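Local coordinates for protein uronate isomerase (Bacillus halodurans C-125, PDB 3HKA) that catalyses the isomerisation of uronates, probably interconverting D-glucuronate and D-fructuronate, as a zinc-binding member of the amidohydrolase superfamily, at residues M25-F30 / S138-T143; D43-Y48 / A356-Q361; M320-W325 / P351-A356. All coordinates share one frame; numbering follows the deposited sequence.

Contact 1 of 3, residues M25-F30 / S138-T143. With ZN (zinc ion), chain F; FIX (D-fructuronic acid), chain D.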
loop_
_atom_site.group_PDB
_atom_site.type_symbol
_atom_site.label_atom_id
_atom_site.label_comp_id
_atom_site.label_asym_id
_atom_site.label_seq_id
_atom_site.Cartn_x
_atom_site.Cartn_y
_atom_site.Cartn_z
ATOM N N MET A 25 -10.563 22.395 -8.225
ATOM C CA MET A 25 -10.219 22.184 -9.626
ATOM C C MET A 25 -10.831 21.019 -10.412
ATOM O O MET A 25 -10.482 20.806 -11.573
ATOM C CB MET A 25 -8.692 22.234 -9.794
ATOM C CG MET A 25 -7.895 21.356 -8.859
ATOM S SD MET A 25 -7.941 19.675 -9.427
ATOM C CE MET A 25 -7.017 19.833 -10.971
ATOM N N HIS A 26 -11.740 20.274 -9.791
ATOM C CA HIS A 26 -12.469 19.214 -10.488
ATOM C C HIS A 26 -13.757 18.824 -9.775
ATOM O O HIS A 26 -13.732 18.242 -8.690
ATOM C CB HIS A 26 -11.648 17.941 -10.709
ATOM C CG HIS A 26 -12.447 16.842 -11.341
ATOM N ND1 HIS A 26 -13.094 17.000 -12.549
ATOM C CD2 HIS A 26 -12.786 15.609 -10.893
ATOM C CE1 HIS A 26 -13.801 15.914 -12.816
ATOM N NE2 HIS A 26 -13.631 15.056 -11.827
ATOM N N THR A 27 -14.884 19.150 -10.397
ATOM C CA THR A 27 -16.187 18.816 -9.838
ATOM C C THR A 27 -17.109 18.500 -10.997
ATOM O O THR A 27 -16.736 18.633 -12.166
ATOM C CB THR A 27 -16.836 19.996 -9.079
ATOM O OG1 THR A 27 -17.427 20.902 -10.026
ATOM C CG2 THR A 27 -15.800 20.735 -8.243
ATOM N N HIS A 28 -18.318 18.085 -10.656
ATOM C CA HIS A 28 -19.336 17.780 -11.637
ATOM C C HIS A 28 -20.521 18.694 -11.338
ATOM O O HIS A 28 -21.680 18.290 -11.417
ATOM C CB HIS A 28 -19.722 16.307 -11.541
ATOM C CG HIS A 28 -18.646 15.385 -12.026
ATOM N ND1 HIS A 28 -18.493 15.056 -13.354
ATOM C CD2 HIS A 28 -17.624 14.784 -11.370
ATOM C CE1 HIS A 28 -17.424 14.293 -13.497
ATOM N NE2 HIS A 28 -16.879 14.113 -12.308
ATOM N N LEU A 29 -20.199 19.932 -10.971
ATOM C CA LEU A 29 -21.207 20.945 -10.679
ATOM C C LEU A 29 -21.244 21.889 -11.874
ATOM O O LEU A 29 -20.306 21.924 -12.669
ATOM C CB LEU A 29 -20.834 21.736 -9.423
ATOM C CG LEU A 29 -20.640 20.956 -8.124
ATOM C CD1 LEU A 29 -20.272 21.926 -7.006
ATOM C CD2 LEU A 29 -21.911 20.193 -7.783
ATOM N N PHE A 30 -22.325 22.652 -12.001
ATOM C CA PHE A 30 -22.470 23.595 -13.105
ATOM C C PHE A 30 -22.972 24.930 -12.581
ATOM O O PHE A 30 -23.588 24.993 -11.520
ATOM C CB PHE A 30 -23.473 23.068 -14.130
ATOM C CG PHE A 30 -23.042 21.808 -14.811
ATOM C CD1 PHE A 30 -22.283 21.856 -15.976
ATOM C CD2 PHE A 30 -23.399 20.569 -14.292
ATOM C CE1 PHE A 30 -21.888 20.685 -16.618
ATOM C CE2 PHE A 30 -23.005 19.389 -14.928
ATOM C CZ PHE A 30 -22.248 19.451 -16.094
ATOM N N SER A 138 -14.150 29.472 -3.215
ATOM C CA SER A 138 -14.202 30.695 -4.004
ATOM C C SER A 138 -14.348 30.420 -5.489
ATOM O O SER A 138 -14.961 31.203 -6.215
ATOM C CB SER A 138 -12.930 31.519 -3.787
ATOM O OG SER A 138 -11.803 30.863 -4.343
ATOM N N ASP A 139 -13.780 29.307 -5.940
ATOM C CA ASP A 139 -13.829 28.958 -7.350
ATOM C C ASP A 139 -14.094 27.477 -7.566
ATOM O O ASP A 139 -13.547 26.625 -6.861
ATOM C CB ASP A 139 -12.515 29.361 -8.014
ATOM C CG ASP A 139 -12.348 30.865 -8.098
ATOM O OD1 ASP A 139 -12.888 31.471 -9.048
ATOM O OD2 ASP A 139 -11.695 31.443 -7.207
ATOM N N VAL A 140 -14.942 27.188 -8.548
ATOM C CA VAL A 140 -15.316 25.818 -8.881
ATOM C C VAL A 140 -15.010 25.518 -10.344
ATOM O O VAL A 140 -15.361 26.299 -11.232
ATOM C CB VAL A 140 -16.828 25.592 -8.631
ATOM C CG1 VAL A 140 -17.261 24.235 -9.162
ATOM C CG2 VAL A 140 -17.118 25.685 -7.148
ATOM N N VAL A 141 -14.338 24.396 -10.593
ATOM C CA VAL A 141 -14.024 24.000 -11.957
ATOM C C VAL A 141 -15.022 22.909 -12.332
ATOM O O VAL A 141 -15.164 21.911 -11.622
ATOM C CB VAL A 141 -12.579 23.444 -12.088
ATOM C CG1 VAL A 141 -12.342 22.955 -13.502
ATOM C CG2 VAL A 141 -11.564 24.525 -11.733
ATOM N N MET A 142 -15.727 23.116 -13.438
ATOM C CA MET A 142 -16.730 22.164 -13.904
ATOM C C MET A 142 -16.136 21.115 -14.841
ATOM O O MET A 142 -14.967 21.173 -15.216
ATOM C CB MET A 142 -17.844 22.895 -14.676
ATOM C CG MET A 142 -18.406 24.147 -14.014
ATOM S SD MET A 142 -19.687 24.922 -15.051
ATOM C CE MET A 142 -18.682 25.837 -16.189
ATOM N N THR A 143 -16.972 20.151 -15.204
ATOM C CA THR A 143 -16.607 19.115 -16.154
ATOM C C THR A 143 -17.593 19.379 -17.283
ATOM O O THR A 143 -18.775 19.044 -17.182
ATOM C CB THR A 143 -16.836 17.706 -15.595
ATOM O OG1 THR A 143 -15.945 17.478 -14.494
ATOM C CG2 THR A 143 -16.586 16.663 -16.680
HETATM ZN ZN ZN F . -14.978 13.434 -11.617
HETATM O O1A FIX D . -14.685 12.705 -13.568
HETATM C C1 FIX D . -14.831 11.461 -13.648
HETATM O O1B FIX D . -14.751 10.786 -14.691
HETATM C C2 FIX D . -15.136 10.695 -12.345
HETATM O O2 FIX D . -14.718 11.485 -11.226
HETATM C C3 FIX D . -16.647 10.361 -12.261
HETATM O O3 FIX D . -17.015 9.593 -13.426
HETATM C C4 FIX D . -17.105 9.531 -11.024
HETATM O O4 FIX D . -18.438 9.025 -11.225
HETATM C C5 FIX D . -17.088 10.348 -9.701
HETATM O O5 FIX D . -17.381 11.549 -9.689
HETATM C C6 FIX D . -16.710 9.665 -8.393
HETATM O O6 FIX D . -16.220 10.601 -7.438
HETATM O O HOH W 1 -13.170 19.142 -14.252
HETATM O O HOH W 2 -19.728 19.670 -14.198
#
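With chi1 at 80°, Thr27 OG1 stands between its own backbone N and carbonyl carbon, while chi1 of -66° lays Thr143 OG1 beside its backbone N, and each hydroxyl thereby meets a main-chain carbonyl of the other segment. Thr143 OG1 donates to Thr27 O over 2.7 Å, tilted from the carbonyl plane. In return Thr27 OG1 donates to Val141 O over 2.9 Å, coming from above the plane of that carbonyl. Val141 O also takes a weak bond from Thr27 N, whose N-H...O angle is 127°. Because Thr27 OG1 further accepts from Leu29 N, it closes an ST turn. A valine at Thr27 would probably leave Leu29 N without its acceptor in the turn, and Val141 O with the weak bond from Thr27 N as its link to this loop.

Residues 25-30 follow strand 22-24, the parallel neighbour of strand 137-141, and carry the His-X-His motif that follows the first barrel strand in amidohydrolases. His26 NE2 and His28 NE2 each lie 2.1 Å from the zinc ion, whose remaining ligands are Asp355 and two oxygens of D-fructuronate. Thr143 OG1 forms a second shell, sitting over one face of the His28 ring, toward its rim, and 3.1 Å from His26 CE1. Water 1 accepts from His26 ND1 and donates to Met142 O and Thr143 OG1, which helps fix the rotation of the His26 imidazole. At one flank Val141 CG1 packs 3.4 Å from Met25 O; at the other, Met142 SD makes an oblique Met-aromatic contact, 5.2 Å from the centroid of the Phe30 ring.

Contact 2 of 3, residues D43-Y48 / A356-Q361. With FIX (D-fructuronic acid), chain D.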
loop_
_atom_site.group_PDB
_atom_site.type_symbol
_atom_site.label_atom_id
_atom_site.label_comp_id
_atom_site.label_asym_id
_atom_site.label_seq_id
_atom_site.Cartn_x
_atom_site.Cartn_y
_atom_site.Cartn_z
ATOM N N ASP A 43 -32.271 14.990 -0.995
ATOM C CA ASP A 43 -32.651 13.828 -1.796
ATOM C C ASP A 43 -31.577 13.511 -2.837
ATOM O O ASP A 43 -31.334 12.347 -3.154
ATOM C CB ASP A 43 -34.003 14.061 -2.475
ATOM C CG ASP A 43 -35.178 13.724 -1.566
ATOM O OD1 ASP A 43 -34.962 13.538 -0.349
ATOM O OD2 ASP A 43 -36.319 13.645 -2.067
ATOM N N GLU A 44 -30.941 14.551 -3.366
ATOM C CA GLU A 44 -29.875 14.380 -4.346
ATOM C C GLU A 44 -28.627 13.845 -3.632
ATOM O O GLU A 44 -27.893 13.018 -4.175
ATOM C CB GLU A 44 -29.555 15.715 -5.022
ATOM C CG GLU A 44 -30.638 16.213 -5.966
ATOM C CD GLU A 44 -30.754 15.371 -7.223
ATOM O OE1 GLU A 44 -30.072 14.327 -7.313
ATOM O OE2 GLU A 44 -31.533 15.750 -8.126
ATOM N N LEU A 45 -28.399 14.321 -2.411
ATOM C CA LEU A 45 -27.256 13.871 -1.624
ATOM C C LEU A 45 -27.375 12.386 -1.306
ATOM O O LEU A 45 -26.391 11.646 -1.375
ATOM C CB LEU A 45 -27.160 14.655 -0.315
ATOM C CG LEU A 45 -26.684 16.109 -0.371
ATOM C CD1 LEU A 45 -26.754 16.709 1.028
ATOM C CD2 LEU A 45 -25.258 16.172 -0.908
ATOM N N LEU A 46 -28.584 11.956 -0.958
ATOM C CA LEU A 46 -28.828 10.559 -0.613
ATOM C C LEU A 46 -28.824 9.623 -1.817
ATOM O O LEU A 46 -28.579 8.427 -1.671
ATOM C CB LEU A 46 -30.155 10.420 0.142
ATOM C CG LEU A 46 -30.214 11.026 1.551
ATOM C CD1 LEU A 46 -31.643 10.967 2.076
ATOM C CD2 LEU A 46 -29.271 10.274 2.479
ATOM N N THR A 47 -29.087 10.162 -3.002
ATOM C CA THR A 47 -29.112 9.334 -4.202
ATOM C C THR A 47 -27.798 9.380 -4.990
ATOM O O THR A 47 -27.721 8.913 -6.127
ATOM C CB THR A 47 -30.308 9.715 -5.110
ATOM O OG1 THR A 47 -30.219 11.094 -5.488
ATOM C CG2 THR A 47 -31.615 9.490 -4.364
ATOM N N TYR A 48 -26.772 9.950 -4.365
ATOM C CA TYR A 48 -25.422 10.041 -4.931
ATOM C C TYR A 48 -25.070 8.595 -5.289
ATOM O O TYR A 48 -25.360 7.695 -4.508
ATOM C CB TYR A 48 -24.501 10.585 -3.836
ATOM C CG TYR A 48 -23.033 10.739 -4.148
ATOM C CD1 TYR A 48 -22.593 11.216 -5.382
ATOM C CD2 TYR A 48 -22.084 10.533 -3.145
ATOM C CE1 TYR A 48 -21.238 11.496 -5.602
ATOM C CE2 TYR A 48 -20.737 10.810 -3.350
ATOM C CZ TYR A 48 -20.318 11.291 -4.575
ATOM O OH TYR A 48 -18.985 11.578 -4.756
ATOM N N ALA A 356 -17.482 16.919 -6.540
ATOM C CA ALA A 356 -18.879 17.072 -6.163
ATOM C C ALA A 356 -19.821 16.933 -7.346
ATOM O O ALA A 356 -19.617 17.545 -8.394
ATOM C CB ALA A 356 -19.094 18.424 -5.479
ATOM N N ARG A 357 -20.843 16.104 -7.166
ATOM C CA ARG A 357 -21.866 15.884 -8.179
ATOM C C ARG A 357 -23.134 16.581 -7.694
ATOM O O ARG A 357 -23.992 16.964 -8.488
ATOM C CB ARG A 357 -22.125 14.388 -8.361
ATOM C CG ARG A 357 -21.163 13.713 -9.325
ATOM C CD ARG A 357 -21.394 12.207 -9.379
ATOM N NE ARG A 357 -20.637 11.578 -10.460
ATOM C CZ ARG A 357 -20.924 11.715 -11.751
ATOM N NH1 ARG A 357 -21.953 12.462 -12.126
ATOM N NH2 ARG A 357 -20.184 11.106 -12.668
ATOM N N VAL A 358 -23.235 16.737 -6.377
ATOM C CA VAL A 358 -24.368 17.408 -5.754
ATOM C C VAL A 358 -23.808 18.623 -5.015
ATOM O O VAL A 358 -22.898 18.492 -4.190
ATOM C CB VAL A 358 -25.097 16.481 -4.753
ATOM C CG1 VAL A 358 -26.320 17.191 -4.182
ATOM C CG2 VAL A 358 -25.506 15.184 -5.443
ATOM N N LEU A 359 -24.349 19.797 -5.326
ATOM C CA LEU A 359 -23.908 21.059 -4.732
ATOM C C LEU A 359 -23.488 21.036 -3.261
ATOM O O LEU A 359 -22.392 21.478 -2.922
ATOM C CB LEU A 359 -24.991 22.122 -4.919
ATOM C CG LEU A 359 -24.676 23.497 -4.327
ATOM C CD1 LEU A 359 -23.456 24.087 -5.023
ATOM C CD2 LEU A 359 -25.885 24.419 -4.494
ATOM N N GLU A 360 -24.357 20.542 -2.385
ATOM C CA GLU A 360 -24.045 20.513 -0.956
ATOM C C GLU A 360 -22.783 19.733 -0.580
ATOM O O GLU A 360 -22.180 19.995 0.463
ATOM C CB GLU A 360 -25.221 19.941 -0.157
ATOM C CG GLU A 360 -26.455 20.834 -0.051
ATOM C CD GLU A 360 -27.259 20.901 -1.338
ATOM O OE1 GLU A 360 -27.136 19.982 -2.177
ATOM O OE2 GLU A 360 -28.034 21.868 -1.501
ATOM N N GLN A 361 -22.381 18.782 -1.418
ATOM C CA GLN A 361 -21.200 17.971 -1.112
ATOM C C GLN A 361 -19.944 18.797 -0.858
ATOM O O GLN A 361 -19.058 18.370 -0.114
ATOM C CB GLN A 361 -20.950 16.960 -2.230
ATOM C CG GLN A 361 -22.087 15.962 -2.375
ATOM C CD GLN A 361 -21.906 15.025 -3.551
ATOM O OE1 GLN A 361 -21.352 15.406 -4.581
ATOM N NE2 GLN A 361 -22.399 13.797 -3.413
HETATM O O1A FIX D . -14.685 12.705 -13.568
HETATM C C1 FIX D . -14.831 11.461 -13.648
HETATM O O1B FIX D . -14.751 10.786 -14.691
HETATM C C2 FIX D . -15.136 10.695 -12.345
HETATM O O2 FIX D . -14.718 11.485 -11.226
HETATM C C3 FIX D . -16.647 10.361 -12.261
HETATM O O3 FIX D . -17.015 9.593 -13.426
HETATM C C4 FIX D . -17.105 9.531 -11.024
HETATM O O4 FIX D . -18.438 9.025 -11.225
HETATM C C5 FIX D . -17.088 10.348 -9.701
HETATM O O5 FIX D . -17.381 11.549 -9.689
HETATM C C6 FIX D . -16.710 9.665 -8.393
HETATM O O6 FIX D . -16.220 10.601 -7.438
HETATM O O HOH W 3 -23.843 12.702 -1.138
#
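One wall of the D-fructuronate pocket is built here, where Tyr48, just beyond helix 42-46, meets Arg357 and Gln361 of the loop leading into helix 361-386. Gln361 NE2 lies over the centre of the Tyr48 ring, 3.0 Å above its plane, with the amide turned steeply against the ring. The amide's orientation is pinned at both ends. Its OE1 accepts from Arg357 N at 2.7 Å, nearly along the C=O axis, and from Val358 N at 2.9 Å, above the carbonyl plane. Its NE2 donates to water 3, which in turn donates to Leu45 O. Arg357 CD touches the edge of the same tyrosine ring, 3.8 Å from Tyr48 CE1, and the extended chain carries NH2 to within 3.1 Å of FIX O4 in a hydrogen bond with an N-H...O angle of 154°; the two bonds from NE to the sugar are weak. Tyr48 OH is hydrogen-bonded to Lys365 NZ. Leu45 CD2 packs against both Gln361 CG (3.5 Å) and Val358 CG1 (3.6 Å). No direct hydrogen bond joins the two segments, so apolar packing, the amide over the ring and one bridging water hold them together, while Arg357 offers its NE and NH2 edge to the ligand.

Contact 3 of 3, residues M320-W325 / P351-A356. With ZN (zinc ion), chain F; FIX (D-fructuronic acid), chain D.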
loop_
_atom_site.group_PDB
_atom_site.type_symbol
_atom_site.label_atom_id
_atom_site.label_comp_id
_atom_site.label_asym_id
_atom_site.label_seq_id
_atom_site.Cartn_x
_atom_site.Cartn_y
_atom_site.Cartn_z
ATOM N N MET A 320 1.740 18.012 -12.776
ATOM C CA MET A 320 1.174 18.509 -11.534
ATOM C C MET A 320 0.180 17.439 -11.130
ATOM O O MET A 320 -0.743 17.147 -11.886
ATOM C CB MET A 320 0.449 19.843 -11.749
ATOM C CG MET A 320 -0.278 20.364 -10.502
ATOM S SD MET A 320 0.757 20.478 -9.011
ATOM C CE MET A 320 1.816 21.876 -9.433
ATOM N N ILE A 321 0.375 16.822 -9.971
ATOM C CA ILE A 321 -0.562 15.796 -9.547
ATOM C C ILE A 321 -1.593 16.438 -8.648
ATOM O O ILE A 321 -1.295 17.390 -7.915
ATOM C CB ILE A 321 0.131 14.619 -8.814
ATOM C CG1 ILE A 321 0.833 15.102 -7.548
ATOM C CG2 ILE A 321 1.121 13.948 -9.761
ATOM C CD1 ILE A 321 1.461 13.968 -6.743
ATOM N N PHE A 322 -2.815 15.928 -8.713
ATOM C CA PHE A 322 -3.885 16.501 -7.919
ATOM C C PHE A 322 -4.845 15.477 -7.357
ATOM O O PHE A 322 -5.009 14.386 -7.908
ATOM C CB PHE A 322 -4.675 17.498 -8.776
ATOM C CG PHE A 322 -5.520 16.847 -9.840
ATOM C CD1 PHE A 322 -6.849 16.512 -9.583
ATOM C CD2 PHE A 322 -4.987 16.554 -11.091
ATOM C CE1 PHE A 322 -7.636 15.897 -10.554
ATOM C CE2 PHE A 322 -5.767 15.936 -12.075
ATOM C CZ PHE A 322 -7.097 15.607 -11.804
ATOM N N GLY A 323 -5.467 15.871 -6.251
ATOM C CA GLY A 323 -6.484 15.093 -5.569
ATOM C C GLY A 323 -6.330 13.635 -5.189
ATOM O O GLY A 323 -5.365 12.956 -5.544
ATOM N N CYS A 324 -7.318 13.187 -4.418
ATOM C CA CYS A 324 -7.445 11.813 -3.946
ATOM C C CYS A 324 -8.772 11.428 -4.582
ATOM O O CYS A 324 -9.851 11.570 -4.001
ATOM C CB CYS A 324 -7.521 11.782 -2.425
ATOM S SG CYS A 324 -6.050 12.517 -1.660
ATOM N N TRP A 325 -8.657 10.960 -5.814
ATOM C CA TRP A 325 -9.789 10.617 -6.645
ATOM C C TRP A 325 -10.647 9.388 -6.367
ATOM O O TRP A 325 -10.149 8.268 -6.242
ATOM C CB TRP A 325 -9.291 10.565 -8.098
ATOM C CG TRP A 325 -10.346 10.388 -9.143
ATOM C CD1 TRP A 325 -11.592 10.955 -9.163
ATOM C CD2 TRP A 325 -10.213 9.668 -10.377
ATOM N NE1 TRP A 325 -12.237 10.638 -10.337
ATOM C CE2 TRP A 325 -11.414 9.848 -11.098
ATOM C CE3 TRP A 325 -9.192 8.892 -10.944
ATOM C CZ2 TRP A 325 -11.624 9.275 -12.360
ATOM C CZ3 TRP A 325 -9.399 8.324 -12.201
ATOM C CH2 TRP A 325 -10.608 8.519 -12.892
ATOM N N PRO A 351 -3.284 18.814 -3.189
ATOM C CA PRO A 351 -3.793 17.704 -2.385
ATOM C C PRO A 351 -5.213 17.206 -2.591
ATOM O O PRO A 351 -5.482 16.025 -2.353
ATOM C CB PRO A 351 -3.553 18.178 -0.952
ATOM C CG PRO A 351 -3.732 19.657 -1.059
ATOM C CD PRO A 351 -3.026 20.003 -2.354
ATOM N N GLN A 352 -6.119 18.060 -3.055
ATOM C CA GLN A 352 -7.488 17.588 -3.182
ATOM C C GLN A 352 -8.437 18.374 -4.071
ATOM O O GLN A 352 -8.205 19.540 -4.397
ATOM C CB GLN A 352 -8.091 17.499 -1.772
ATOM C CG GLN A 352 -9.474 16.884 -1.688
ATOM C CD GLN A 352 -9.465 15.413 -2.030
ATOM O OE1 GLN A 352 -9.041 15.023 -3.118
ATOM N NE2 GLN A 352 -9.933 14.584 -1.100
ATOM N N HIS A 353 -9.507 17.687 -4.461
ATOM C CA HIS A 353 -10.601 18.245 -5.249
ATOM C C HIS A 353 -11.824 17.507 -4.697
ATOM O O HIS A 353 -11.685 16.433 -4.104
ATOM C CB HIS A 353 -10.422 17.994 -6.753
ATOM C CG HIS A 353 -10.533 16.557 -7.160
ATOM N ND1 HIS A 353 -9.450 15.702 -7.182
ATOM C CD2 HIS A 353 -11.593 15.834 -7.590
ATOM C CE1 HIS A 353 -9.839 14.514 -7.611
ATOM N NE2 HIS A 353 -11.135 14.568 -7.865
ATOM N N SER A 354 -13.017 18.067 -4.868
ATOM C CA SER A 354 -14.213 17.428 -4.313
ATOM C C SER A 354 -14.915 16.426 -5.221
ATOM O O SER A 354 -15.495 15.455 -4.741
ATOM C CB SER A 354 -15.231 18.489 -3.900
ATOM O OG SER A 354 -15.806 19.097 -5.045
ATOM N N ASP A 355 -14.879 16.670 -6.525
ATOM C CA ASP A 355 -15.554 15.792 -7.477
ATOM C C ASP A 355 -17.048 15.837 -7.179
ATOM O O ASP A 355 -17.789 14.914 -7.517
ATOM C CB ASP A 355 -15.067 14.350 -7.327
ATOM C CG ASP A 355 -14.605 13.758 -8.637
ATOM O OD1 ASP A 355 -15.340 13.883 -9.638
ATOM O OD2 ASP A 355 -13.506 13.168 -8.661
ATOM N N ALA A 356 -17.482 16.919 -6.540
ATOM C CA ALA A 356 -18.879 17.072 -6.163
ATOM C C ALA A 356 -19.821 16.933 -7.346
ATOM O O ALA A 356 -19.617 17.545 -8.394
ATOM C CB ALA A 356 -19.094 18.424 -5.479
HETATM ZN ZN ZN F . -14.978 13.434 -11.617
HETATM O O1A FIX D . -14.685 12.705 -13.568
HETATM C C1 FIX D . -14.831 11.461 -13.648
HETATM O O1B FIX D . -14.751 10.786 -14.691
HETATM C C2 FIX D . -15.136 10.695 -12.345
HETATM O O2 FIX D . -14.718 11.485 -11.226
HETATM C C3 FIX D . -16.647 10.361 -12.261
HETATM O O3 FIX D . -17.015 9.593 -13.426
HETATM C C4 FIX D . -17.105 9.531 -11.024
HETATM O O4 FIX D . -18.438 9.025 -11.225
HETATM C C5 FIX D . -17.088 10.348 -9.701
HETATM O O5 FIX D . -17.381 11.549 -9.689
HETATM C C6 FIX D . -16.710 9.665 -8.393
HETATM O O6 FIX D . -16.220 10.601 -7.438
HETATM O O HOH W 4 -11.599 13.750 -4.631
#
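The touching parts of the two backbones run in directions 47° apart, with Gly323 and Gln352 closest, their CA atoms 3.6 Å from each other. Glycine suits this close approach on two counts: phi is positive, and a CB on Gly323 would fall 1.9 Å from His353 ND1, a clash. Gln352, bent at chi2, brings OE1 back to the opposite segment, where it accepts from Cys324 N at 2.8 Å. His353 N reaches the same oxygen from the other face of the amide plane, so two main-chain N-H groups grip one buried acceptor; the amide's NE2 is hydrogen-bonded to Ser369 OG. A CA-H...O contact from Gly323 CA to Pro351 O adds to the seam.

The loop 351-356 delivers Asp355, the metal-binding aspartate which in amidohydrolase barrels follows the last strand, while 320-325 leaves strand 319-321 to line the pocket with Trp325. Asp355 OD1 binds the zinc ion at 2.1 Å. The other oxygen, Asp355 OD2, accepts from His353 NE2 at 2.9 Å; the bond lies in the imidazole plane but meets the carboxylate from above its own plane. This makes His353 a second-shell residue that steadies the carboxylate's rotation. Its chi1 of 67° places the ring in the crowded position between backbone N and carbonyl carbon, close against Gly323. Phe322 directs its edge toward the His353 face in an offset edge-to-face pair, centroids 5.4 Å apart. Trp325 CD1 abuts Asp355 OD2 at 3.0 Å, with the indole and carboxylate planes nearly parallel, although Trp325 NE1 makes no hydrogen bond to that oxygen. Instead, Trp325 NE1 donates to FIX O2 at 2.8 Å in an almost straight bond of 174°, ending on an oxygen that itself binds the zinc ion.

Overall arrangement
All three contacts are buried, but contacts 1 and 3 lie nearest the middle of the chain, with centres about 8 and 6 Å from its centre, against about 14 Å for contact 2. The inner two share the zinc ion and are tied through their main chains by probable hydrogen bonds, His26 O to Asp355 N and His28 N to Ala356 O. Contacts 2 and 3 share Ala356, so one loop runs from the metal-binding aspartate to the sugar-binding arginine. All three reach D-fructuronate. Direct hydrogen bonds join the segments in contacts 1 and 3, whereas contact 2, reaching out to helix 42-46, relies on packing and a water bridge.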